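Diacylglycerol O-acyltransferase (Marinobacter hydrocarbonoclasticus, PDB 6CHJ) is a wax ester synthase/diacylglycerol acyltransferase that probably transfers the acyl group of acyl-CoA to an acceptor alcohol such as 1,2-diacylglycerol, giving triacylglycerol. Local coordinates at residues B[55-63]-B[109-117]; B[266-274]-B[412-423]. All coordinates share one frame; numbering follows the deposited sequence.

Contact 1 (B[55-63]-B[109-117])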
loop_
_atom_site.group_PDB
_atom_site.type_symbol
_atom_site.label_atom_id
_atom_site.label_comp_id
_atom_site.label_asym_id
_atom_site.label_seq_id
_atom_site.Cartn_x
_atom_site.Cartn_y
_atom_site.Cartn_z
ATOM N N ALA B 55 10.131 -10.137 -19.963
ATOM C CA ALA B 55 10.947 -10.472 -18.809
ATOM C C ALA B 55 11.825 -9.295 -18.422
ATOM O O ALA B 55 12.317 -8.579 -19.304
ATOM C CB ALA B 55 11.794 -11.709 -19.111
ATOM N N PRO B 56 12.041 -9.056 -17.114
ATOM C CA PRO B 56 11.521 -9.943 -16.061
ATOM C C PRO B 56 10.112 -9.570 -15.558
ATOM O O PRO B 56 9.620 -10.167 -14.589
ATOM C CB PRO B 56 12.562 -9.782 -14.951
ATOM C CG PRO B 56 13.050 -8.354 -15.112
ATOM C CD PRO B 56 12.851 -7.953 -16.554
ATOM N N PHE B 57 9.464 -8.614 -16.231
ATOM C CA PHE B 57 8.211 -8.061 -15.737
ATOM C C PHE B 57 7.012 -8.989 -15.933
ATOM O O PHE B 57 5.905 -8.642 -15.499
ATOM C CB PHE B 57 7.938 -6.731 -16.418
ATOM C CG PHE B 57 9.004 -5.718 -16.199
ATOM C CD1 PHE B 57 8.889 -4.786 -15.179
ATOM C CD2 PHE B 57 10.127 -5.689 -17.013
ATOM C CE1 PHE B 57 9.881 -3.848 -14.972
ATOM C CE2 PHE B 57 11.116 -4.755 -16.811
ATOM C CZ PHE B 57 10.990 -3.828 -15.794
ATOM N N ASN B 58 7.185 -10.141 -16.579
ATOM C CA ASN B 58 6.098 -11.097 -16.738
ATOM C C ASN B 58 6.330 -12.336 -15.902
ATOM O O ASN B 58 5.617 -13.330 -16.062
ATOM C CB ASN B 58 5.900 -11.472 -18.212
ATOM C CG ASN B 58 7.053 -12.285 -18.783
ATOM O OD1 ASN B 58 8.184 -12.242 -18.296
ATOM N ND2 ASN B 58 6.758 -13.044 -19.825
ATOM N N GLN B 59 7.328 -12.296 -15.028
ATOM C CA GLN B 59 7.631 -13.386 -14.119
ATOM C C GLN B 59 6.795 -13.240 -12.857
ATOM O O GLN B 59 6.553 -12.131 -12.386
ATOM C CB GLN B 59 9.124 -13.368 -13.773
ATOM C CG GLN B 59 10.031 -13.488 -14.988
ATOM C CD GLN B 59 9.851 -14.827 -15.692
ATOM O OE1 GLN B 59 9.886 -15.886 -15.054
ATOM N NE2 GLN B 59 9.638 -14.786 -17.007
ATOM N N ARG B 60 6.360 -14.357 -12.297
ATOM C CA ARG B 60 5.630 -14.270 -11.049
ATOM C C ARG B 60 6.060 -15.414 -10.154
ATOM O O ARG B 60 6.538 -16.446 -10.628
ATOM C CB ARG B 60 4.111 -14.263 -11.276
ATOM C CG ARG B 60 3.452 -15.603 -11.316
ATOM C CD ARG B 60 1.941 -15.436 -11.347
ATOM N NE ARG B 60 1.248 -16.638 -10.886
ATOM C CZ ARG B 60 1.171 -17.028 -9.613
ATOM N NH1 ARG B 60 1.746 -16.312 -8.644
ATOM N NH2 ARG B 60 0.520 -18.145 -9.309
ATOM N N LEU B 61 5.913 -15.206 -8.851
ATOM C CA LEU B 61 6.395 -16.174 -7.880
ATOM C C LEU B 61 5.446 -17.357 -7.791
ATOM O O LEU B 61 4.222 -17.197 -7.747
ATOM C CB LEU B 61 6.569 -15.526 -6.505
ATOM C CG LEU B 61 7.241 -16.405 -5.438
ATOM C CD1 LEU B 61 8.637 -16.862 -5.872
ATOM C CD2 LEU B 61 7.286 -15.722 -4.065
ATOM N N SER B 62 6.024 -18.556 -7.783
ATOM C CA SER B 62 5.275 -19.784 -7.581
ATOM C C SER B 62 6.193 -20.767 -6.876
ATOM O O SER B 62 7.418 -20.627 -6.906
ATOM C CB SER B 62 4.770 -20.359 -8.903
ATOM O OG SER B 62 3.564 -21.068 -8.709
ATOM N N TYR B 63 5.599 -21.758 -6.225
ATOM C CA TYR B 63 6.375 -22.755 -5.505
ATOM C C TYR B 63 6.164 -24.131 -6.127
ATOM O O TYR B 63 5.040 -24.499 -6.493
ATOM C CB TYR B 63 6.009 -22.776 -4.015
ATOM C CG TYR B 63 6.357 -21.502 -3.267
ATOM C CD1 TYR B 63 7.521 -21.405 -2.500
ATOM C CD2 TYR B 63 5.526 -20.389 -3.338
ATOM C CE1 TYR B 63 7.832 -20.234 -1.814
ATOM C CE2 TYR B 63 5.828 -19.226 -2.666
ATOM C CZ TYR B 63 6.976 -19.149 -1.908
ATOM O OH TYR B 63 7.237 -17.975 -1.250
ATOM N N ASP B 109 1.997 -7.168 -3.884
ATOM C CA ASP B 109 1.267 -8.432 -3.925
ATOM C C ASP B 109 2.148 -9.525 -4.524
ATOM O O ASP B 109 2.589 -9.409 -5.673
ATOM C CB ASP B 109 0.007 -8.233 -4.760
ATOM C CG ASP B 109 -0.896 -9.441 -4.776
ATOM O OD1 ASP B 109 -0.745 -10.385 -3.953
ATOM O OD2 ASP B 109 -1.795 -9.411 -5.632
ATOM N N ARG B 110 2.389 -10.596 -3.770
ATOM C CA ARG B 110 3.299 -11.633 -4.259
ATOM C C ARG B 110 2.683 -12.523 -5.333
ATOM O O ARG B 110 3.422 -13.234 -6.025
ATOM C CB ARG B 110 3.786 -12.498 -3.101
ATOM C CG ARG B 110 5.095 -12.003 -2.519
ATOM C CD ARG B 110 5.606 -12.903 -1.420
ATOM N NE ARG B 110 6.581 -12.169 -0.636
ATOM C CZ ARG B 110 7.253 -12.651 0.398
ATOM N NH1 ARG B 110 7.058 -13.903 0.807
ATOM N NH2 ARG B 110 8.136 -11.865 1.012
ATOM N N GLU B 111 1.362 -12.499 -5.496
ATOM C CA GLU B 111 0.695 -13.361 -6.456
ATOM C C GLU B 111 0.750 -12.827 -7.891
ATOM O O GLU B 111 0.317 -13.532 -8.815
ATOM C CB GLU B 111 -0.753 -13.590 -6.014
ATOM C CG GLU B 111 -0.900 -14.572 -4.831
ATOM C CD GLU B 111 -1.322 -15.978 -5.272
ATOM O OE1 GLU B 111 -2.486 -16.378 -5.028
ATOM O OE2 GLU B 111 -0.488 -16.686 -5.875
ATOM N N ARG B 112 1.273 -11.626 -8.109
ATOM C CA ARG B 112 1.478 -11.084 -9.442
ATOM C C ARG B 112 2.921 -10.650 -9.597
ATOM O O ARG B 112 3.625 -10.454 -8.601
ATOM C CB ARG B 112 0.540 -9.902 -9.701
ATOM C CG ARG B 112 -0.835 -10.141 -9.155
ATOM C CD ARG B 112 -1.707 -8.990 -9.502
ATOM N NE ARG B 112 -2.429 -9.276 -10.734
ATOM C CZ ARG B 112 -3.744 -9.184 -10.853
ATOM N NH1 ARG B 112 -4.482 -8.803 -9.817
ATOM N NH2 ARG B 112 -4.314 -9.471 -12.007
ATOM N N PRO B 113 3.411 -10.534 -10.832
ATOM C CA PRO B 113 4.754 -9.976 -11.039
ATOM C C PRO B 113 4.902 -8.689 -10.244
ATOM O O PRO B 113 3.990 -7.863 -10.188
ATOM C CB PRO B 113 4.816 -9.729 -12.553
ATOM C CG PRO B 113 3.401 -9.924 -13.046
ATOM C CD PRO B 113 2.755 -10.863 -12.106
ATOM N N MET B 114 6.031 -8.549 -9.567
ATOM C CA MET B 114 6.120 -7.578 -8.487
ATOM C C MET B 114 6.743 -6.273 -8.983
ATOM O O MET B 114 7.842 -5.868 -8.595
ATOM C CB MET B 114 6.875 -8.185 -7.318
ATOM C CG MET B 114 6.240 -9.492 -6.850
ATOM S SD MET B 114 6.893 -10.107 -5.291
ATOM C CE MET B 114 7.864 -11.525 -5.843
ATOM N N TRP B 115 5.987 -5.584 -9.837
ATOM C CA TRP B 115 6.402 -4.263 -10.274
ATOM C C TRP B 115 5.180 -3.368 -10.396
ATOM O O TRP B 115 4.075 -3.841 -10.654
ATOM C CB TRP B 115 7.160 -4.321 -11.596
ATOM C CG TRP B 115 6.363 -4.859 -12.739
ATOM C CD1 TRP B 115 6.263 -6.166 -13.126
ATOM C CD2 TRP B 115 5.569 -4.105 -13.664
ATOM N NE1 TRP B 115 5.449 -6.273 -14.225
ATOM C CE2 TRP B 115 5.011 -5.021 -14.577
ATOM C CE3 TRP B 115 5.269 -2.747 -13.804
ATOM C CZ2 TRP B 115 4.174 -4.620 -15.621
ATOM C CZ3 TRP B 115 4.443 -2.349 -14.844
ATOM C CH2 TRP B 115 3.910 -3.281 -15.739
ATOM N N GLU B 116 5.383 -2.075 -10.169
ATOM C CA GLU B 116 4.370 -1.069 -10.444
ATOM C C GLU B 116 5.046 0.123 -11.097
ATOM O O GLU B 116 6.182 0.466 -10.745
ATOM C CB GLU B 116 3.660 -0.604 -9.177
ATOM C CG GLU B 116 2.838 -1.665 -8.482
ATOM C CD GLU B 116 2.553 -1.330 -7.025
ATOM O OE1 GLU B 116 2.584 -0.136 -6.642
ATOM O OE2 GLU B 116 2.311 -2.280 -6.252
ATOM N N VAL B 117 4.351 0.753 -12.040
ATOM C CA VAL B 117 4.729 2.064 -12.557
ATOM C C VAL B 117 3.590 3.034 -12.260
ATOM O O VAL B 117 2.429 2.762 -12.589
ATOM C CB VAL B 117 5.027 2.032 -14.066
ATOM C CG1 VAL B 117 5.484 3.396 -14.531
ATOM C CG2 VAL B 117 6.045 0.957 -14.401
HETATM O O HOH W 1 6.002 -15.931 -0.310
#
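An edge-to-face pair of Phe57 and Trp115, locked by an indole-to-carbonyl hydrogen bond, ties the type I turn Pro56-Gln59 to the start of strand 115-121. The ring planes stand at 86°, and the Phe57 edge points at the indole face, where CD1 lies 3.5 Å from Trp115 CG. Trp115 places its CG between its own backbone N and carbonyl carbon (chi1 62°), which turns the indole N-H back to the turn. There NE1 donates to Phe57 O at 2.7 Å, in the carbonyl plane and on a lone pair, though the N-H...O angle of 144° shows a bent bond. With a leucine in place of Trp115 the indole is gone, and Phe57 O would probably lose its donor and the Phe57 ring the face its edge meets.

Next to this bond, Pro113 CB packs 3.0 Å from Gln59 O, while its CD lies against Arg60 CB. The extended Arg60 runs alongside Glu111; NH1 forms a salt bridge with OE2 at 3.6 Å, the guanidinium and carboxylate planes steeply inclined. Further along, Leu61 CB meets Met114 CE at 4.3 Å. One water joins Tyr63 OH to Arg110 NH1, whereas NH2 of Arg110 is held by Leu12 O and Glu15.

Trp115 also stacks with His81, and Met114 shares backbone hydrogen bonding with His135, the first residue of the family's HHxxxDG motif. The arrangement is an edge-to-face aromatic pair with an indole-to-carbonyl hydrogen bond, joining the 59-64/67-72 hairpin to the start of strand 115-121, next to the outermost strand 82-86 of the N-terminal mixed sheet.

Contact 2 (B[266-274]-B[412-423])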
loop_
_atom_site.group_PDB
_atom_site.type_symbol
_atom_site.label_atom_id
_atom_site.label_comp_id
_atom_site.label_asym_id
_atom_site.label_seq_id
_atom_site.Cartn_x
_atom_site.Cartn_y
_atom_site.Cartn_z
ATOM N N VAL B 266 30.615 14.285 -1.367
ATOM C CA VAL B 266 29.242 13.832 -1.219
ATOM C C VAL B 266 29.078 13.000 0.053
ATOM O O VAL B 266 28.033 13.061 0.723
ATOM C CB VAL B 266 28.833 13.063 -2.485
ATOM C CG1 VAL B 266 27.479 12.516 -2.311
ATOM C CG2 VAL B 266 28.871 13.985 -3.717
ATOM N N THR B 267 30.108 12.239 0.429
ATOM C CA THR B 267 30.070 11.523 1.703
ATOM C C THR B 267 30.126 12.499 2.871
ATOM O O THR B 267 29.455 12.302 3.892
ATOM C CB THR B 267 31.221 10.518 1.770
ATOM O OG1 THR B 267 31.085 9.571 0.696
ATOM C CG2 THR B 267 31.210 9.767 3.107
ATOM N N ALA B 268 30.925 13.560 2.726
ATOM C CA ALA B 268 30.974 14.625 3.722
ATOM C C ALA B 268 29.635 15.343 3.837
ATOM O O ALA B 268 29.207 15.702 4.940
ATOM C CB ALA B 268 32.082 15.623 3.357
ATOM N N MET B 269 28.973 15.595 2.705
ATOM C CA MET B 269 27.631 16.168 2.774
ATOM C C MET B 269 26.707 15.291 3.611
ATOM O O MET B 269 25.962 15.807 4.453
ATOM C CB MET B 269 27.056 16.372 1.378
ATOM C CG MET B 269 27.589 17.622 0.676
ATOM S SD MET B 269 27.199 17.524 -1.075
ATOM C CE MET B 269 25.402 17.674 -1.036
ATOM N N CYS B 270 26.786 13.960 3.430
ATOM C CA CYS B 270 25.992 13.052 4.265
ATOM C C CYS B 270 26.414 13.128 5.731
ATOM O O CYS B 270 25.561 13.235 6.622
ATOM C CB CYS B 270 26.086 11.612 3.749
ATOM S SG CYS B 270 25.472 11.366 2.024
ATOM N N ALA B 271 27.726 13.068 6.009
ATOM C CA ALA B 271 28.209 13.226 7.387
ATOM C C ALA B 271 27.697 14.518 8.032
ATOM O O ALA B 271 27.206 14.503 9.167
ATOM C CB ALA B 271 29.736 13.202 7.420
ATOM N N ALA B 272 27.812 15.648 7.328
ATOM C CA ALA B 272 27.327 16.917 7.877
ATOM C C ALA B 272 25.823 16.862 8.135
ATOM O O ALA B 272 25.366 17.150 9.250
ATOM C CB ALA B 272 27.667 18.081 6.936
ATOM N N ALA B 273 25.042 16.467 7.120
ATOM C CA ALA B 273 23.588 16.387 7.282
ATOM C C ALA B 273 23.210 15.492 8.454
ATOM O O ALA B 273 22.344 15.848 9.266
ATOM C CB ALA B 273 22.926 15.895 5.991
ATOM N N LEU B 274 23.853 14.322 8.564
ATOM C CA LEU B 274 23.525 13.413 9.658
ATOM C C LEU B 274 23.855 14.044 10.996
ATOM O O LEU B 274 23.119 13.869 11.976
ATOM C CB LEU B 274 24.288 12.097 9.504
ATOM C CG LEU B 274 23.733 11.058 8.529
ATOM C CD1 LEU B 274 24.792 10.022 8.225
ATOM C CD2 LEU B 274 22.444 10.402 9.080
ATOM N N MET B 412 20.527 6.008 2.665
ATOM C CA MET B 412 20.896 7.123 1.810
ATOM C C MET B 412 21.413 6.555 0.503
ATOM O O MET B 412 22.385 5.791 0.497
ATOM C CB MET B 412 21.952 8.004 2.467
ATOM C CG MET B 412 21.505 8.667 3.775
ATOM S SD MET B 412 22.833 9.624 4.559
ATOM C CE MET B 412 22.429 11.301 4.109
ATOM N N THR B 413 20.759 6.904 -0.598
ATOM C CA THR B 413 21.179 6.375 -1.882
ATOM C C THR B 413 21.419 7.502 -2.866
ATOM O O THR B 413 20.638 8.457 -2.958
ATOM C CB THR B 413 20.174 5.406 -2.436
ATOM O OG1 THR B 413 18.855 5.905 -2.162
ATOM C CG2 THR B 413 20.358 4.049 -1.781
ATOM N N LEU B 414 22.505 7.358 -3.611
ATOM C CA LEU B 414 23.059 8.416 -4.434
ATOM C C LEU B 414 23.320 7.916 -5.836
ATOM O O LEU B 414 23.662 6.749 -6.054
ATOM C CB LEU B 414 24.342 8.936 -3.857
ATOM C CG LEU B 414 23.925 9.737 -2.655
ATOM C CD1 LEU B 414 24.260 9.042 -1.381
ATOM C CD2 LEU B 414 24.621 11.026 -2.778
ATOM N N THR B 415 23.163 8.833 -6.779
ATOM C CA THR B 415 23.413 8.559 -8.179
ATOM C C THR B 415 23.740 9.889 -8.831
ATOM O O THR B 415 23.573 10.959 -8.230
ATOM C CB THR B 415 22.211 7.868 -8.854
ATOM O OG1 THR B 415 22.549 7.517 -10.204
ATOM C CG2 THR B 415 21.025 8.782 -8.880
ATOM N N SER B 416 24.219 9.818 -10.061
ATOM C CA SER B 416 24.502 11.024 -10.814
ATOM C C SER B 416 23.779 10.956 -12.145
ATOM O O SER B 416 23.530 9.872 -12.694
ATOM C CB SER B 416 26.014 11.240 -11.022
ATOM O OG SER B 416 26.659 10.053 -11.443
ATOM N N TYR B 417 23.408 12.130 -12.634
ATOM C CA TYR B 417 22.783 12.275 -13.944
ATOM C C TYR B 417 23.301 13.585 -14.516
ATOM O O TYR B 417 22.982 14.654 -13.986
ATOM C CB TYR B 417 21.249 12.258 -13.845
ATOM C CG TYR B 417 20.473 12.800 -15.053
ATOM C CD1 TYR B 417 20.664 12.284 -16.340
ATOM C CD2 TYR B 417 19.524 13.806 -14.893
ATOM C CE1 TYR B 417 19.937 12.778 -17.430
ATOM C CE2 TYR B 417 18.806 14.307 -15.967
ATOM C CZ TYR B 417 19.010 13.793 -17.233
ATOM O OH TYR B 417 18.277 14.295 -18.296
ATOM N N ASN B 418 24.135 13.488 -15.554
ATOM C CA ASN B 418 24.631 14.640 -16.303
ATOM C C ASN B 418 25.188 15.723 -15.380
ATOM O O ASN B 418 26.210 15.521 -14.724
ATOM C CB ASN B 418 23.517 15.204 -17.198
ATOM C CG ASN B 418 24.034 16.231 -18.213
ATOM O OD1 ASN B 418 24.885 15.922 -19.054
ATOM N ND2 ASN B 418 23.524 17.458 -18.124
ATOM N N ASP B 419 24.496 16.861 -15.297
ATOM C CA ASP B 419 24.968 18.037 -14.568
ATOM C C ASP B 419 25.083 17.832 -13.065
ATOM O O ASP B 419 25.707 18.667 -12.404
ATOM C CB ASP B 419 24.019 19.220 -14.782
ATOM C CG ASP B 419 24.217 19.901 -16.111
ATOM O OD1 ASP B 419 23.279 20.600 -16.558
ATOM O OD2 ASP B 419 25.306 19.744 -16.709
ATOM N N GLN B 420 24.462 16.796 -12.496
ATOM C CA GLN B 420 24.095 16.867 -11.090
ATOM C C GLN B 420 24.318 15.530 -10.385
ATOM O O GLN B 420 24.518 14.483 -11.007
ATOM C CB GLN B 420 22.636 17.342 -10.944
ATOM C CG GLN B 420 21.607 16.410 -11.611
ATOM C CD GLN B 420 20.356 17.132 -12.100
ATOM O OE1 GLN B 420 20.432 18.210 -12.698
ATOM N NE2 GLN B 420 19.193 16.524 -11.863
ATOM N N VAL B 421 24.292 15.593 -9.058
ATOM C CA VAL B 421 24.356 14.424 -8.186
ATOM C C VAL B 421 23.024 14.336 -7.449
ATOM O O VAL B 421 22.509 15.349 -6.953
ATOM C CB VAL B 421 25.562 14.500 -7.217
ATOM C CG1 VAL B 421 25.378 13.601 -6.014
ATOM C CG2 VAL B 421 26.838 14.101 -7.947
ATOM N N GLU B 422 22.455 13.135 -7.403
ATOM C CA GLU B 422 21.077 12.937 -6.966
ATOM C C GLU B 422 21.053 12.221 -5.623
ATOM O O GLU B 422 21.665 11.153 -5.477
ATOM C CB GLU B 422 20.314 12.118 -8.005
ATOM C CG GLU B 422 20.612 12.561 -9.428
ATOM C CD GLU B 422 19.771 13.750 -9.805
ATOM O OE1 GLU B 422 19.953 14.815 -9.180
ATOM O OE2 GLU B 422 18.928 13.628 -10.712
ATOM N N PHE B 423 20.355 12.806 -4.650
ATOM C CA PHE B 423 20.274 12.246 -3.305
ATOM C C PHE B 423 18.886 11.661 -3.094
ATOM O O PHE B 423 17.893 12.386 -3.200
ATOM C CB PHE B 423 20.545 13.300 -2.230
ATOM C CG PHE B 423 22.001 13.593 -2.000
ATOM C CD1 PHE B 423 22.618 13.209 -0.814
ATOM C CD2 PHE B 423 22.746 14.288 -2.952
ATOM C CE1 PHE B 423 23.962 13.507 -0.574
ATOM C CE2 PHE B 423 24.093 14.591 -2.723
ATOM C CZ PHE B 423 24.695 14.208 -1.535
#
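Helix 262-280 lies across one face of the C-terminal mixed sheet, in an alpha/beta layer consistent with the CoA-dependent acyltransferase fold. Its segment 266-274 covers the hairpin of strands 410-417 and 420-428, whose tip is the type II' turn Tyr417-Gln420. The helix runs roughly against the first strand, at 151° with an axis separation of 11.1 Å, and at 38° to the second. Every touching residue is buried and apolar or sulfur-bearing.

The closest approaches join three side chains. Val266 CG1, anti to the backbone N (chi1 176°), reaches the side chains of Leu414 and Phe423, which project from the two strands: it lies 3.3 Å from Leu414 CD2 and also 3.3 Å from Phe423 CZ. Val266 and each of these two partners lie antiparallel alongside one another, whereas with Val421 it meets tip to tip, CG2 against CG1. Leu414 in turn sets CD2 over the centre of one Phe423 face, 3.3 Å above the plane, so the ring is pressed by its own hairpin partner while helix residues approach the same ring from other directions.

Two of them carry sulfur. Cys270 SG lies near the ring plane, 3.7 Å from CE1, a sulfur-aromatic contact at the edge. Met269 bends at its last torsion; its SD stands 5.3 Å from the Phe423 ring centroid in an oblique Met-aromatic contact, and its CE also touches CZ. Trp246 adds an edge-to-face partner to the same ring, and Leu442 of helix 437-453 also touches it.

Toward the C-terminal end of the helix segment, Met412 takes over. It too bends at its last torsion, bringing CE to 3.7 Å from Cys270 CB, while its SD passes Leu274 CD1 at 4.2 Å.

From the N terminus, the chain first closes contact 1: 45 residues, holding strands 67-72 and 82-86 and helix 93-105, run out and return before segment 109-117 meets 55-63. Contact 2 opens later, with 137 residues between helix segment 266-274 and the hairpin segment 412-423. The loops therefore follow in series, neither nesting nor crossing. Contact 1 ties a small hairpin to the sheet of the N-terminal part, contact 2 a helix to the second six-stranded sheet. Their centres lie 31 Å apart, on opposite sides of the chain's centre. The second loop includes strand 393-401, which pairs with strand 22-30 and so joins both parts.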